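Local coordinates for nuclease-like protein (Chaetomium thermophilum, PDB 6GRB) that probably resolves four-way DNA (Holliday) junctions as the eukaryotic resolving enzyme GEN1, a metal-dependent nuclease, the chain holding its nuclease core and C-terminal domain, at residues Asp135-Asp141 with Val151-Trp156; Ile16-Lys20 with Ser373-Thr377; Pro118-Glu124 with Pro280-Ser284; Arg66-Leu70 with Pro331-Gln336. All coordinates share one frame; numbering follows the deposited sequence.

Contact 1. Residues Asp135-Asp141 with Val151-Trp156; sequences DAVLSED and VTLRDW. With nucleotides of chain B.
Val137 and Leu138 pair with Thr152 and Leu153 as neighbouring parallel strands, whose axes differ in direction by 23°. Three backbone bonds join them: Val137 N to Val151 O (3.1 Å), Leu153 N to Val137 O (2.6 Å) and Ser139 N to Leu153 O (2.9 Å). Leu138 and Leu153 share one face of the sheet. Leu138 CG lies opposite its own backbone N (chi1 -178°), which carries CD1 to 4.0 Å from Leu153 CB. Leu138 CD2 reaches Trp156 CE3 at 4.2 Å, the two side chains crossing at about a right angle. Ala136 CB packs on Val151 CG1. On the other face are Val137 and Thr152; the Thr152 hydroxyl bonds Thr144. The strands belong to the central mixed sheet of the XPG/FEN1-type nuclease core, and the loop after residues 136-138 carries metal ligands. Glu140 binds metal in other structures of this protein, and Asp141 binds magnesium here together with Asp143. Arg154 covers the backbone of this loop, its CB 3.4 Å from Ser139 O. Its extended chain ends beside the DNA. A water at the guanidinium edge, in its plane, accepts from NH1 and donates to Glu140 O and to OP1 of DA3 of chain B. Arg154 NH2 bonds Ser12 O.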
loop_
_atom_site.group_PDB
_atom_site.type_symbol
_atom_site.label_atom_id
_atom_site.label_comp_id
_atom_site.label_asym_id
_atom_site.label_seq_id
_atom_site.Cartn_x
_atom_site.Cartn_y
_atom_site.Cartn_z
ATOM N N ASP A 135 4.289 -6.201 -5.876
ATOM C CA ASP A 135 5.078 -6.921 -4.871
ATOM C C ASP A 135 4.439 -6.920 -3.492
ATOM O O ASP A 135 4.766 -7.785 -2.678
ATOM C CB ASP A 135 6.493 -6.330 -4.744
ATOM C CG ASP A 135 7.164 -6.072 -6.097
ATOM O OD1 ASP A 135 7.414 -7.037 -6.873
ATOM O OD2 ASP A 135 7.437 -4.878 -6.376
ATOM N N ALA A 136 3.547 -5.971 -3.217
ATOM C CA ALA A 136 2.879 -5.877 -1.927
ATOM C C ALA A 136 1.557 -5.143 -2.108
ATOM O O ALA A 136 1.339 -4.423 -3.087
ATOM C CB ALA A 136 3.747 -5.163 -0.886
ATOM N N VAL A 137 0.682 -5.320 -1.132
ATOM C CA VAL A 137 -0.636 -4.706 -1.135
ATOM C C VAL A 137 -0.711 -3.763 0.051
ATOM O O VAL A 137 -0.350 -4.145 1.164
ATOM C CB VAL A 137 -1.747 -5.780 -1.089
ATOM C CG1 VAL A 137 -3.110 -5.152 -0.868
ATOM C CG2 VAL A 137 -1.738 -6.596 -2.390
ATOM N N LEU A 138 -1.144 -2.532 -0.197
ATOM C CA LEU A 138 -1.522 -1.567 0.833
ATOM C C LEU A 138 -3.047 -1.465 0.846
ATOM O O LEU A 138 -3.651 -0.931 -0.103
ATOM C CB LEU A 138 -0.877 -0.209 0.585
ATOM C CG LEU A 138 -1.156 0.890 1.618
ATOM C CD1 LEU A 138 -0.805 0.502 3.037
ATOM C CD2 LEU A 138 -0.370 2.122 1.203
ATOM N N SER A 139 -3.663 -1.991 1.910
ATOM C CA SER A 139 -5.109 -1.983 2.098
ATOM C C SER A 139 -5.443 -1.537 3.523
ATOM O O SER A 139 -4.565 -1.229 4.330
ATOM C CB SER A 139 -5.728 -3.362 1.827
ATOM O OG SER A 139 -7.151 -3.340 1.993
ATOM N N GLU A 140 -6.739 -1.515 3.833
ATOM C CA GLU A 140 -7.177 -1.056 5.141
ATOM C C GLU A 140 -7.102 -2.141 6.204
ATOM O O GLU A 140 -7.175 -1.816 7.389
ATOM C CB GLU A 140 -8.605 -0.495 5.060
ATOM C CG GLU A 140 -9.596 -1.386 4.313
ATOM C CD GLU A 140 -10.897 -0.664 3.930
ATOM O OE1 GLU A 140 -11.105 0.514 4.347
ATOM O OE2 GLU A 140 -11.715 -1.301 3.211
ATOM N N ASP A 141 -6.941 -3.405 5.824
ATOM C CA ASP A 141 -6.941 -4.497 6.793
ATOM C C ASP A 141 -6.357 -5.736 6.120
ATOM O O ASP A 141 -5.827 -5.664 5.006
ATOM C CB ASP A 141 -8.354 -4.735 7.349
ATOM C CG ASP A 141 -9.373 -5.094 6.276
ATOM O OD1 ASP A 141 -9.012 -5.711 5.258
ATOM O OD2 ASP A 141 -10.558 -4.764 6.464
ATOM N N VAL A 151 2.195 -10.503 1.019
ATOM C CA VAL A 151 2.713 -9.388 1.802
ATOM C C VAL A 151 1.662 -8.291 1.803
ATOM O O VAL A 151 1.446 -7.631 0.775
ATOM C CB VAL A 151 4.037 -8.851 1.246
ATOM C CG1 VAL A 151 4.469 -7.639 2.072
ATOM C CG2 VAL A 151 5.096 -9.953 1.251
ATOM N N THR A 152 1.018 -8.069 2.950
ATOM C CA THR A 152 -0.028 -7.061 3.030
ATOM C C THR A 152 0.357 -5.987 4.044
ATOM O O THR A 152 0.909 -6.292 5.104
ATOM C CB THR A 152 -1.386 -7.695 3.367
ATOM O OG1 THR A 152 -2.413 -6.731 3.122
ATOM C CG2 THR A 152 -1.454 -8.113 4.798
ATOM N N LEU A 153 0.110 -4.723 3.676
ATOM C CA LEU A 153 0.459 -3.571 4.495
ATOM C C LEU A 153 -0.784 -2.748 4.788
ATOM O O LEU A 153 -1.714 -2.685 3.979
ATOM C CB LEU A 153 1.484 -2.668 3.832
ATOM C CG LEU A 153 2.576 -3.281 2.971
ATOM C CD1 LEU A 153 3.259 -2.145 2.206
ATOM C CD2 LEU A 153 3.585 -4.101 3.781
ATOM N N ARG A 154 -0.777 -2.107 5.954
ATOM C CA ARG A 154 -1.869 -1.242 6.359
ATOM C C ARG A 154 -1.292 -0.086 7.174
ATOM O O ARG A 154 -0.127 -0.108 7.589
ATOM C CB ARG A 154 -2.927 -2.020 7.159
ATOM C CG ARG A 154 -2.374 -2.678 8.398
ATOM C CD ARG A 154 -3.405 -3.538 9.157
ATOM N NE ARG A 154 -2.823 -4.013 10.421
ATOM C CZ ARG A 154 -3.124 -3.522 11.624
ATOM N NH1 ARG A 154 -4.027 -2.556 11.745
ATOM N NH2 ARG A 154 -2.529 -4.010 12.706
ATOM N N ASP A 155 -2.126 0.935 7.392
ATOM C CA ASP A 155 -1.867 1.958 8.398
ATOM C C ASP A 155 -0.600 2.744 8.066
ATOM O O ASP A 155 0.348 2.814 8.854
ATOM C CB ASP A 155 -1.791 1.334 9.799
ATOM C CG ASP A 155 -1.551 2.369 10.887
ATOM O OD1 ASP A 155 -1.736 3.581 10.630
ATOM O OD2 ASP A 155 -1.194 1.963 12.022
ATOM N N TRP A 156 -0.566 3.298 6.862
ATOM C CA TRP A 156 0.495 4.222 6.481
ATOM C C TRP A 156 0.298 5.523 7.257
ATOM O O TRP A 156 -0.639 6.278 6.987
ATOM C CB TRP A 156 0.450 4.457 4.976
ATOM C CG TRP A 156 1.560 5.244 4.412
ATOM C CD1 TRP A 156 2.815 5.437 4.952
ATOM C CD2 TRP A 156 1.544 5.938 3.166
ATOM N NE1 TRP A 156 3.577 6.216 4.100
ATOM C CE2 TRP A 156 2.819 6.540 3.004
ATOM C CE3 TRP A 156 0.587 6.094 2.159
ATOM C CZ2 TRP A 156 3.150 7.294 1.880
ATOM C CZ3 TRP A 156 0.922 6.850 1.023
ATOM C CH2 TRP A 156 2.186 7.441 0.901
ATOM P P DA B 3 -8.858 -3.562 10.861
ATOM O OP1 DA B 3 -7.459 -3.651 10.384
ATOM O OP2 DA B 3 -9.689 -4.801 10.874
ATOM O "O5'" DA B 3 -8.859 -2.914 12.338
ATOM C "C5'" DA B 3 -8.119 -1.729 12.583
ATOM C "C4'" DA B 3 -8.106 -1.381 14.058
ATOM O "O4'" DA B 3 -9.197 -0.466 14.358
ATOM C "C3'" DA B 3 -8.225 -2.566 15.024
ATOM O "O3'" DA B 3 -7.156 -2.500 15.982
ATOM C "C2'" DA B 3 -9.609 -2.385 15.675
ATOM C "C1'" DA B 3 -9.881 -0.890 15.524
ATOM N N9 DA B 3 -11.301 -0.567 15.361
ATOM C C8 DA B 3 -12.224 -1.260 14.627
ATOM N N7 DA B 3 -13.424 -0.736 14.653
ATOM C C5 DA B 3 -13.282 0.389 15.458
ATOM C C6 DA B 3 -14.193 1.384 15.883
ATOM N N6 DA B 3 -15.485 1.399 15.536
ATOM N N1 DA B 3 -13.718 2.364 16.677
ATOM C C2 DA B 3 -12.429 2.345 17.028
ATOM N N3 DA B 3 -11.481 1.471 16.696
ATOM C C4 DA B 3 -11.977 0.510 15.899
ATOM P P DG B 2 -14.812 -2.076 7.541
ATOM O OP1 DG B 2 -14.439 -2.703 6.245
ATOM O OP2 DG B 2 -15.638 -2.813 8.526
ATOM O "O5'" DG B 2 -13.483 -1.697 8.341
ATOM C "C5'" DG B 2 -12.246 -1.628 7.661
ATOM C "C4'" DG B 2 -11.138 -1.297 8.628
ATOM O "O4'" DG B 2 -11.456 -0.062 9.321
ATOM C "C3'" DG B 2 -10.894 -2.338 9.709
ATOM O "O3'" DG B 2 -9.509 -2.408 9.947
ATOM C "C2'" DG B 2 -11.655 -1.773 10.916
ATOM C "C1'" DG B 2 -11.471 -0.277 10.719
ATOM N N9 DG B 2 -12.535 0.553 11.297
ATOM C C8 DG B 2 -13.892 0.451 11.066
ATOM N N7 DG B 2 -14.601 1.345 11.708
ATOM C C5 DG B 2 -13.659 2.096 12.398
ATOM C C6 DG B 2 -13.837 3.203 13.247
ATOM O O6 DG B 2 -14.895 3.756 13.566
ATOM N N1 DG B 2 -12.619 3.674 13.746
ATOM C C2 DG B 2 -11.382 3.144 13.448
ATOM N N2 DG B 2 -10.326 3.735 14.026
ATOM N N3 DG B 2 -11.198 2.104 12.642
ATOM C C4 DG B 2 -12.380 1.633 12.152
HETATM O O HOH W 1 -5.719 -1.433 9.742
#

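Contact 2. Residues Ile16-Lys20 with Ser373-Thr377; sequences ISLCK and STDAT
The Asp375 carboxylate is the flat group that meets Ser17. Ser17 N approaches OD2 from above the carboxylate plane, 35° out of it. The bond from Ser17 N to Asp375 OD2 is short, 2.6 Å, and nearly straight. Ser17 CB lies close to the same oxygen, and Ile16 CG1 touches OD2 at 3.4 Å, its side chain crossing that of Asp375 at about a right angle. The other oxygen, OD1, bonds His168 NE2 on the adjoining strand 168-173. Asp375 CG sits beside its own backbone N (chi1 -56°), and this points the carboxylate at the end of strand 14-17. Lys20 crosses the Asp375 side chain, its CD 3.6 Å from Asp375 CB, while its amino group pairs with Asp24.

Ser17 is the N-cap of helix 18-29. Its OG accepts from Lys20 N (3.1 Å) and also gives a weak bond to Ser373 O. Cys19 SG rests on Thr374 CG2 at 3.8 Å. Within the turn, Thr374 O accepts from both Thr377 N and Thr377 OG1, the hydroxyl coming in the carbonyl plane on a lone pair. The contact thus sets the hairpin turn of the C-terminal domain, between strands 364-371 and 377-384, against a strand-to-helix junction of the nuclease core. The buried backbone N-H of Ser17 is satisfied by a carboxylate from the other domain, which probably favours the ionised form of Asp375.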
loop_
_atom_site.group_PDB
_atom_site.type_symbol
_atom_site.label_atom_id
_atom_site.label_comp_id
_atom_site.label_asym_id
_atom_site.label_seq_id
_atom_site.Cartn_x
_atom_site.Cartn_y
_atom_site.Cartn_z
ATOM N N ILE A 16 7.281 -0.905 10.025
ATOM C CA ILE A 16 8.511 -0.804 9.250
ATOM C C ILE A 16 8.453 0.437 8.372
ATOM O O ILE A 16 7.408 0.778 7.816
ATOM C CB ILE A 16 8.747 -2.077 8.421
ATOM C CG1 ILE A 16 10.113 -2.024 7.746
ATOM C CG2 ILE A 16 7.635 -2.277 7.387
ATOM C CD1 ILE A 16 10.362 -3.229 6.877
ATOM N N SER A 17 9.588 1.125 8.275
ATOM C CA SER A 17 9.722 2.297 7.423
ATOM C C SER A 17 9.450 1.951 5.957
ATOM O O SER A 17 10.151 1.122 5.368
ATOM C CB SER A 17 11.133 2.857 7.600
ATOM O OG SER A 17 11.551 3.627 6.497
ATOM N N LEU A 18 8.449 2.604 5.361
ATOM C CA LEU A 18 8.160 2.398 3.939
ATOM C C LEU A 18 9.392 2.643 3.069
ATOM O O LEU A 18 9.624 1.945 2.073
ATOM C CB LEU A 18 7.018 3.318 3.508
ATOM C CG LEU A 18 6.380 3.095 2.142
ATOM C CD1 LEU A 18 6.134 1.604 1.898
ATOM C CD2 LEU A 18 5.073 3.875 2.054
ATOM N N CYS A 19 10.193 3.639 3.431
ATOM C CA CYS A 19 11.466 3.831 2.756
ATOM C C CYS A 19 12.355 2.589 2.861
ATOM O O CYS A 19 13.074 2.259 1.913
ATOM C CB CYS A 19 12.167 5.065 3.321
ATOM S SG CYS A 19 13.888 5.229 2.814
ATOM N N LYS A 20 12.335 1.884 3.998
ATOM C CA LYS A 20 13.185 0.695 4.090
ATOM C C LYS A 20 12.682 -0.420 3.181
ATOM O O LYS A 20 13.482 -1.129 2.568
ATOM C CB LYS A 20 13.289 0.186 5.520
ATOM C CG LYS A 20 14.277 -0.967 5.622
ATOM C CD LYS A 20 14.447 -1.497 7.016
ATOM C CE LYS A 20 14.958 -2.926 6.971
ATOM N NZ LYS A 20 16.240 -2.942 6.219
ATOM N N SER A 373 13.944 7.084 11.329
ATOM C CA SER A 373 12.677 7.184 10.605
ATOM C C SER A 373 12.687 6.392 9.307
ATOM O O SER A 373 11.625 6.185 8.716
ATOM C CB SER A 373 12.335 8.649 10.289
ATOM O OG SER A 373 13.043 9.111 9.148
ATOM N N THR A 374 13.860 5.983 8.831
ATOM C CA THR A 374 14.009 5.092 7.682
ATOM C C THR A 374 14.464 3.695 8.105
ATOM O O THR A 374 14.948 2.926 7.274
ATOM C CB THR A 374 15.008 5.681 6.690
ATOM O OG1 THR A 374 16.239 5.910 7.385
ATOM C CG2 THR A 374 14.494 6.991 6.092
ATOM N N ASP A 375 14.321 3.366 9.392
ATOM C CA ASP A 375 14.913 2.169 10.003
ATOM C C ASP A 375 16.381 2.033 9.580
ATOM O O ASP A 375 16.874 0.957 9.212
ATOM C CB ASP A 375 14.092 0.911 9.676
ATOM C CG ASP A 375 12.625 1.041 10.108
ATOM O OD1 ASP A 375 12.328 1.758 11.071
ATOM O OD2 ASP A 375 11.739 0.437 9.466
ATOM N N ALA A 376 17.069 3.181 9.599
ATOM C CA ALA A 376 18.497 3.298 9.299
ATOM C C ALA A 376 18.824 2.983 7.836
ATOM O O ALA A 376 19.818 2.325 7.540
ATOM C CB ALA A 376 19.326 2.430 10.236
ATOM N N THR A 377 17.995 3.448 6.908
ATOM C CA THR A 377 18.421 3.477 5.515
ATOM C C THR A 377 19.443 4.590 5.323
ATOM O O THR A 377 19.193 5.738 5.729
ATOM C CB THR A 377 17.262 3.715 4.570
ATOM O OG1 THR A 377 16.203 2.806 4.872
ATOM C CG2 THR A 377 17.716 3.484 3.137
#

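Contact 3. Residues Pro118-Glu124 with Pro280-Ser284; sequences PGEAEAE and PVVSS
Glu124 reaches Ser283 from the first turn of helix 121-130. From CB the chain runs to CG, which lies on the far side from the backbone N (chi1 168°). It bends at chi2 (91°), and this turn brings CD to the 280-284 loop. At the tip OE2 takes Ser283 N at 2.9 Å on its syn lone pair, the side that faces the other oxygen. OE2 also lies 3.4 Å from Val282 CB. OE1 bonds His115 NE2 and faces Ser283 OG. The 2.4 Å between OE1 and Ser283 OG is shorter than a normal hydrogen bond, and that length is doubtful. The bond from Ser283 N is the sound tie to the loop. With an alanine here, Ser283 N and His115 NE2 would probably lose their carboxylate acceptor, and the loop its polar tie to the helix.

Apolar packing fills in around this grip. Ala123 CB meets Pro280 CB at 3.7 Å, and Pro118 CG meets Val281 CG1 at 4.3 Å. The Pro118 ring also lies against the backbone at Val282 C. Two waters join Val281 O to the turn before the helix: one also bonds Gly119 N and Glu120 O, the other Glu120 N. Glu120 is the N-cap residue, and its carboxylate bonds Tyr276 OH. Ser284 in turn caps helix 285-294 through Thr287 N.

The loop between helices 273-278 and 285-294 is thus tied to the start of the helix that carries Glu122, which binds metal in other structures of this protein. The Ser283 N-H and His115 NE2 beside the buried Glu124 carboxylate would probably favour its ionised form.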
loop_
_atom_site.group_PDB
_atom_site.type_symbol
_atom_site.label_atom_id
_atom_site.label_comp_id
_atom_site.label_asym_id
_atom_site.label_seq_id
_atom_site.Cartn_x
_atom_site.Cartn_y
_atom_site.Cartn_z
ATOM N N PRO A 118 -12.950 -5.180 -11.239
ATOM C CA PRO A 118 -14.344 -5.489 -11.603
ATOM C C PRO A 118 -15.254 -5.545 -10.392
ATOM O O PRO A 118 -16.397 -5.079 -10.467
ATOM C CB PRO A 118 -14.235 -6.844 -12.309
ATOM C CG PRO A 118 -13.017 -7.474 -11.696
ATOM C CD PRO A 118 -12.056 -6.338 -11.427
ATOM N N GLY A 119 -14.778 -6.093 -9.271
ATOM C CA GLY A 119 -15.548 -6.110 -8.046
ATOM C C GLY A 119 -14.878 -5.395 -6.892
ATOM O O GLY A 119 -14.557 -4.201 -6.969
ATOM N N GLU A 120 -14.649 -6.125 -5.811
ATOM C CA GLU A 120 -13.963 -5.546 -4.665
ATOM C C GLU A 120 -12.506 -5.255 -4.971
ATOM O O GLU A 120 -11.782 -6.113 -5.484
ATOM C CB GLU A 120 -14.053 -6.471 -3.471
ATOM C CG GLU A 120 -15.456 -6.571 -2.997
ATOM C CD GLU A 120 -15.563 -7.531 -1.874
ATOM O OE1 GLU A 120 -14.545 -8.223 -1.646
ATOM O OE2 GLU A 120 -16.630 -7.564 -1.211
ATOM N N ALA A 121 -12.076 -4.043 -4.607
ATOM C CA ALA A 121 -10.692 -3.637 -4.825
ATOM C C ALA A 121 -9.718 -4.509 -4.038
ATOM O O ALA A 121 -8.656 -4.862 -4.557
ATOM C CB ALA A 121 -10.517 -2.161 -4.474
ATOM N N GLU A 122 -10.073 -4.893 -2.796
ATOM C CA GLU A 122 -9.172 -5.715 -1.976
ATOM C C GLU A 122 -8.895 -7.052 -2.643
ATOM O O GLU A 122 -7.761 -7.554 -2.604
ATOM C CB GLU A 122 -9.739 -5.965 -0.577
ATOM C CG GLU A 122 -10.454 -4.780 0.047
ATOM C CD GLU A 122 -11.931 -4.687 -0.349
ATOM O OE1 GLU A 122 -12.675 -5.668 -0.045
ATOM O OE2 GLU A 122 -12.343 -3.645 -0.956
ATOM N N ALA A 123 -9.934 -7.674 -3.212
ATOM C CA ALA A 123 -9.727 -8.943 -3.894
ATOM C C ALA A 123 -8.839 -8.762 -5.107
ATOM O O ALA A 123 -8.044 -9.650 -5.426
ATOM C CB ALA A 123 -11.055 -9.570 -4.296
ATOM N N GLU A 124 -8.927 -7.607 -5.766
ATOM C CA GLU A 124 -8.183 -7.412 -7.002
ATOM C C GLU A 124 -6.726 -7.069 -6.719
ATOM O O GLU A 124 -5.830 -7.613 -7.383
ATOM C CB GLU A 124 -8.853 -6.349 -7.850
ATOM C CG GLU A 124 -8.036 -5.880 -8.992
ATOM C CD GLU A 124 -8.287 -6.686 -10.254
ATOM O OE1 GLU A 124 -7.745 -6.307 -11.327
ATOM O OE2 GLU A 124 -9.028 -7.690 -10.176
ATOM N N PRO A 280 -12.837 -15.122 -5.917
ATOM C CA PRO A 280 -13.416 -13.773 -5.963
ATOM C C PRO A 280 -13.471 -13.242 -7.391
ATOM O O PRO A 280 -12.811 -13.750 -8.301
ATOM C CB PRO A 280 -12.461 -12.947 -5.088
ATOM C CG PRO A 280 -11.163 -13.647 -5.187
ATOM C CD PRO A 280 -11.494 -15.118 -5.301
ATOM N N VAL A 281 -14.284 -12.208 -7.588
ATOM C CA VAL A 281 -14.438 -11.613 -8.910
ATOM C C VAL A 281 -13.241 -10.699 -9.156
ATOM O O VAL A 281 -13.139 -9.631 -8.549
ATOM C CB VAL A 281 -15.753 -10.839 -9.029
ATOM C CG1 VAL A 281 -15.946 -10.359 -10.461
ATOM C CG2 VAL A 281 -16.912 -11.691 -8.591
ATOM N N VAL A 282 -12.333 -11.115 -10.042
ATOM C CA VAL A 282 -11.148 -10.346 -10.380
ATOM C C VAL A 282 -11.079 -10.137 -11.893
ATOM O O VAL A 282 -11.918 -10.623 -12.659
ATOM C CB VAL A 282 -9.864 -11.021 -9.875
ATOM C CG1 VAL A 282 -9.846 -11.026 -8.383
ATOM C CG2 VAL A 282 -9.788 -12.423 -10.426
ATOM N N SER A 283 -10.060 -9.393 -12.316
ATOM C CA SER A 283 -9.887 -9.073 -13.725
ATOM C C SER A 283 -9.728 -10.336 -14.564
ATOM O O SER A 283 -9.240 -11.371 -14.098
ATOM C CB SER A 283 -8.660 -8.184 -13.919
ATOM O OG SER A 283 -8.873 -6.888 -13.412
ATOM N N SER A 284 -10.121 -10.227 -15.829
ATOM C CA SER A 284 -9.979 -11.316 -16.779
ATOM C C SER A 284 -8.502 -11.659 -16.964
ATOM O O SER A 284 -7.628 -10.841 -16.680
ATOM C CB SER A 284 -10.589 -10.916 -18.119
ATOM O OG SER A 284 -9.680 -10.067 -18.812
HETATM O O HOH W 2 -12.327 -7.004 -8.110
HETATM O O HOH W 3 -14.512 -8.756 -5.983
#

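Contact 4. Residues Arg66-Leu70 with Pro331-Gln336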
loop_
_atom_site.group_PDB
_atom_site.type_symbol
_atom_site.label_atom_id
_atom_site.label_comp_id
_atom_site.label_asym_id
_atom_site.label_seq_id
_atom_site.Cartn_x
_atom_site.Cartn_y
_atom_site.Cartn_z
ATOM N N ARG A 66 5.063 12.140 -1.564
ATOM C CA ARG A 66 5.814 11.227 -0.716
ATOM C C ARG A 66 6.146 9.934 -1.461
ATOM O O ARG A 66 7.272 9.429 -1.365
ATOM C CB ARG A 66 5.051 10.946 0.581
ATOM C CG ARG A 66 5.908 10.223 1.623
ATOM C CD ARG A 66 5.307 10.275 3.028
ATOM N NE ARG A 66 5.203 11.641 3.548
ATOM C CZ ARG A 66 6.145 12.274 4.255
ATOM N NH1 ARG A 66 7.290 11.666 4.561
ATOM N NH2 ARG A 66 5.937 13.525 4.669
ATOM N N LEU A 67 5.192 9.404 -2.243
ATOM C CA LEU A 67 5.487 8.219 -3.048
ATOM C C LEU A 67 6.511 8.510 -4.139
ATOM O O LEU A 67 7.257 7.612 -4.539
ATOM C CB LEU A 67 4.210 7.657 -3.677
ATOM C CG LEU A 67 3.145 7.027 -2.766
ATOM C CD1 LEU A 67 1.896 6.654 -3.587
ATOM C CD2 LEU A 67 3.705 5.819 -1.954
ATOM N N LEU A 68 6.530 9.738 -4.665
ATOM C CA LEU A 68 7.575 10.115 -5.610
ATOM C C LEU A 68 8.954 9.957 -4.988
ATOM O O LEU A 68 9.873 9.440 -5.630
ATOM C CB LEU A 68 7.379 11.550 -6.085
ATOM C CG LEU A 68 6.498 11.754 -7.315
ATOM C CD1 LEU A 68 6.790 13.149 -7.872
ATOM C CD2 LEU A 68 6.694 10.663 -8.398
ATOM N N SER A 69 9.105 10.371 -3.722
ATOM C CA SER A 69 10.416 10.428 -3.079
ATOM C C SER A 69 10.856 9.092 -2.522
ATOM O O SER A 69 12.056 8.901 -2.285
ATOM C CB SER A 69 10.399 11.453 -1.952
ATOM O OG SER A 69 9.761 12.627 -2.430
ATOM N N LEU A 70 9.910 8.188 -2.262
ATOM C CA LEU A 70 10.247 6.809 -1.944
ATOM C C LEU A 70 10.646 6.012 -3.185
ATOM O O LEU A 70 11.221 4.934 -3.050
ATOM C CB LEU A 70 9.068 6.137 -1.217
ATOM C CG LEU A 70 8.564 6.813 0.072
ATOM C CD1 LEU A 70 7.225 6.285 0.482
ATOM C CD2 LEU A 70 9.557 6.625 1.203
ATOM N N PRO A 331 11.887 17.848 -4.450
ATOM C CA PRO A 331 12.581 16.630 -3.997
ATOM C C PRO A 331 12.052 15.363 -4.652
ATOM O O PRO A 331 12.834 14.438 -4.932
ATOM C CB PRO A 331 12.343 16.628 -2.478
ATOM C CG PRO A 331 11.989 18.017 -2.131
ATOM C CD PRO A 331 11.264 18.571 -3.323
ATOM N N GLY A 332 10.742 15.312 -4.933
ATOM C CA GLY A 332 10.164 14.128 -5.549
ATOM C C GLY A 332 10.659 13.888 -6.963
ATOM O O GLY A 332 11.046 12.771 -7.311
ATOM N N LEU A 333 10.617 14.922 -7.815
ATOM C CA LEU A 333 11.172 14.785 -9.163
ATOM C C LEU A 333 12.646 14.409 -9.137
ATOM O O LEU A 333 13.126 13.725 -10.052
ATOM C CB LEU A 333 11.027 16.081 -9.952
ATOM C CG LEU A 333 9.696 16.506 -10.538
ATOM C CD1 LEU A 333 9.878 17.910 -11.119
ATOM C CD2 LEU A 333 9.228 15.520 -11.586
ATOM N N LEU A 334 13.393 14.886 -8.140
ATOM C CA LEU A 334 14.792 14.480 -8.009
ATOM C C LEU A 334 14.900 12.961 -7.931
ATOM O O LEU A 334 15.717 12.349 -8.635
ATOM C CB LEU A 334 15.419 15.145 -6.775
ATOM C CG LEU A 334 16.858 14.899 -6.283
ATOM C CD1 LEU A 334 17.837 15.374 -7.355
ATOM C CD2 LEU A 334 17.192 15.569 -4.952
ATOM N N VAL A 335 14.067 12.328 -7.091
ATOM C CA VAL A 335 14.129 10.875 -6.938
ATOM C C VAL A 335 13.629 10.182 -8.196
ATOM O O VAL A 335 14.295 9.288 -8.742
ATOM C CB VAL A 335 13.333 10.405 -5.711
ATOM C CG1 VAL A 335 13.073 8.908 -5.843
ATOM C CG2 VAL A 335 14.097 10.688 -4.437
ATOM N N GLN A 336 12.457 10.599 -8.663
ATOM C CA GLN A 336 11.861 10.026 -9.863
ATOM C C GLN A 336 12.831 10.083 -11.038
ATOM O O GLN A 336 12.949 9.126 -11.804
ATOM C CB GLN A 336 10.563 10.754 -10.217
ATOM C CG GLN A 336 9.863 10.211 -11.452
ATOM C CD GLN A 336 9.831 11.210 -12.591
ATOM O OE1 GLN A 336 9.190 12.258 -12.495
ATOM N NE2 GLN A 336 10.525 10.892 -13.678
#
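Val335 has CG1 turned away from its backbone N (chi1 163°) and CG2 beside that N, which lays both methyls against the Leu68-Ser69 backbone. CG1 meets Leu68 O at 3.3 Å and CG2 meets Ser69 O at 3.5 Å. The valine thus sits over backbone carbonyls, and its CB also lies close to Ser69 CA. Ser69 OG is beside its own backbone N (chi1 -45°). There it bonds back to Val65 O, one turn earlier in its helix, and lies 3.5 Å from Gly332 CA. The hydroxyl meets the second helix by packing alone, its polar need met within its own helix.

Gly332 is the point where the backbones come together, its CA only 4.5 Å from Ser69 CA. Leu68 CB lies 3.8 Å from Gly332 CA, and the missing side chain of Gly332 is what allows this close approach. Leu68 CD1 reaches on to Gly332 C, while its CD2 approaches Gln336 CB at 4.3 Å. Cutting Val335 back to an alanine is likely to leave a gap over the Leu68 and Ser69 carbonyls.

Leu333 points away from the contact and touches Leu389 of helix 386-390. The short helical segments run at 36° with their axes 7.4 Å apart, and Leu68 and Val335 flank the place where they meet. This is close helix-helix packing across a glycine, and it joins helix 55-70, in the XPG N-terminal part of the nuclease core, to the long helix 318-340 in the later part of the chain.

How the contacts relate
Contacts 1, 2 and 4 meet around Trp156. Its NE1 is 3.5 Å from Leu18 CD2 of contact 2, and its CH2 is 3.6 Å from Leu67 CD2 of contact 4. Contacts 2 and 4 also meet directly, Leu18 CD2 lying 3.6 Å from Leu70 CD1. Contact 3 lies across the chain's centre from contacts 2 and 4, with nearest atoms about 17 Å from contact 2 and 15 Å from contact 4. It joins contact 1 at the metal site, where Glu122 CG packs near Ser139 OG. Contact 1 reaches the magnesium and DNA. The nearest atoms of contacts 3, 2 and 4 are about 7, 15 and 16 Å from the DNA.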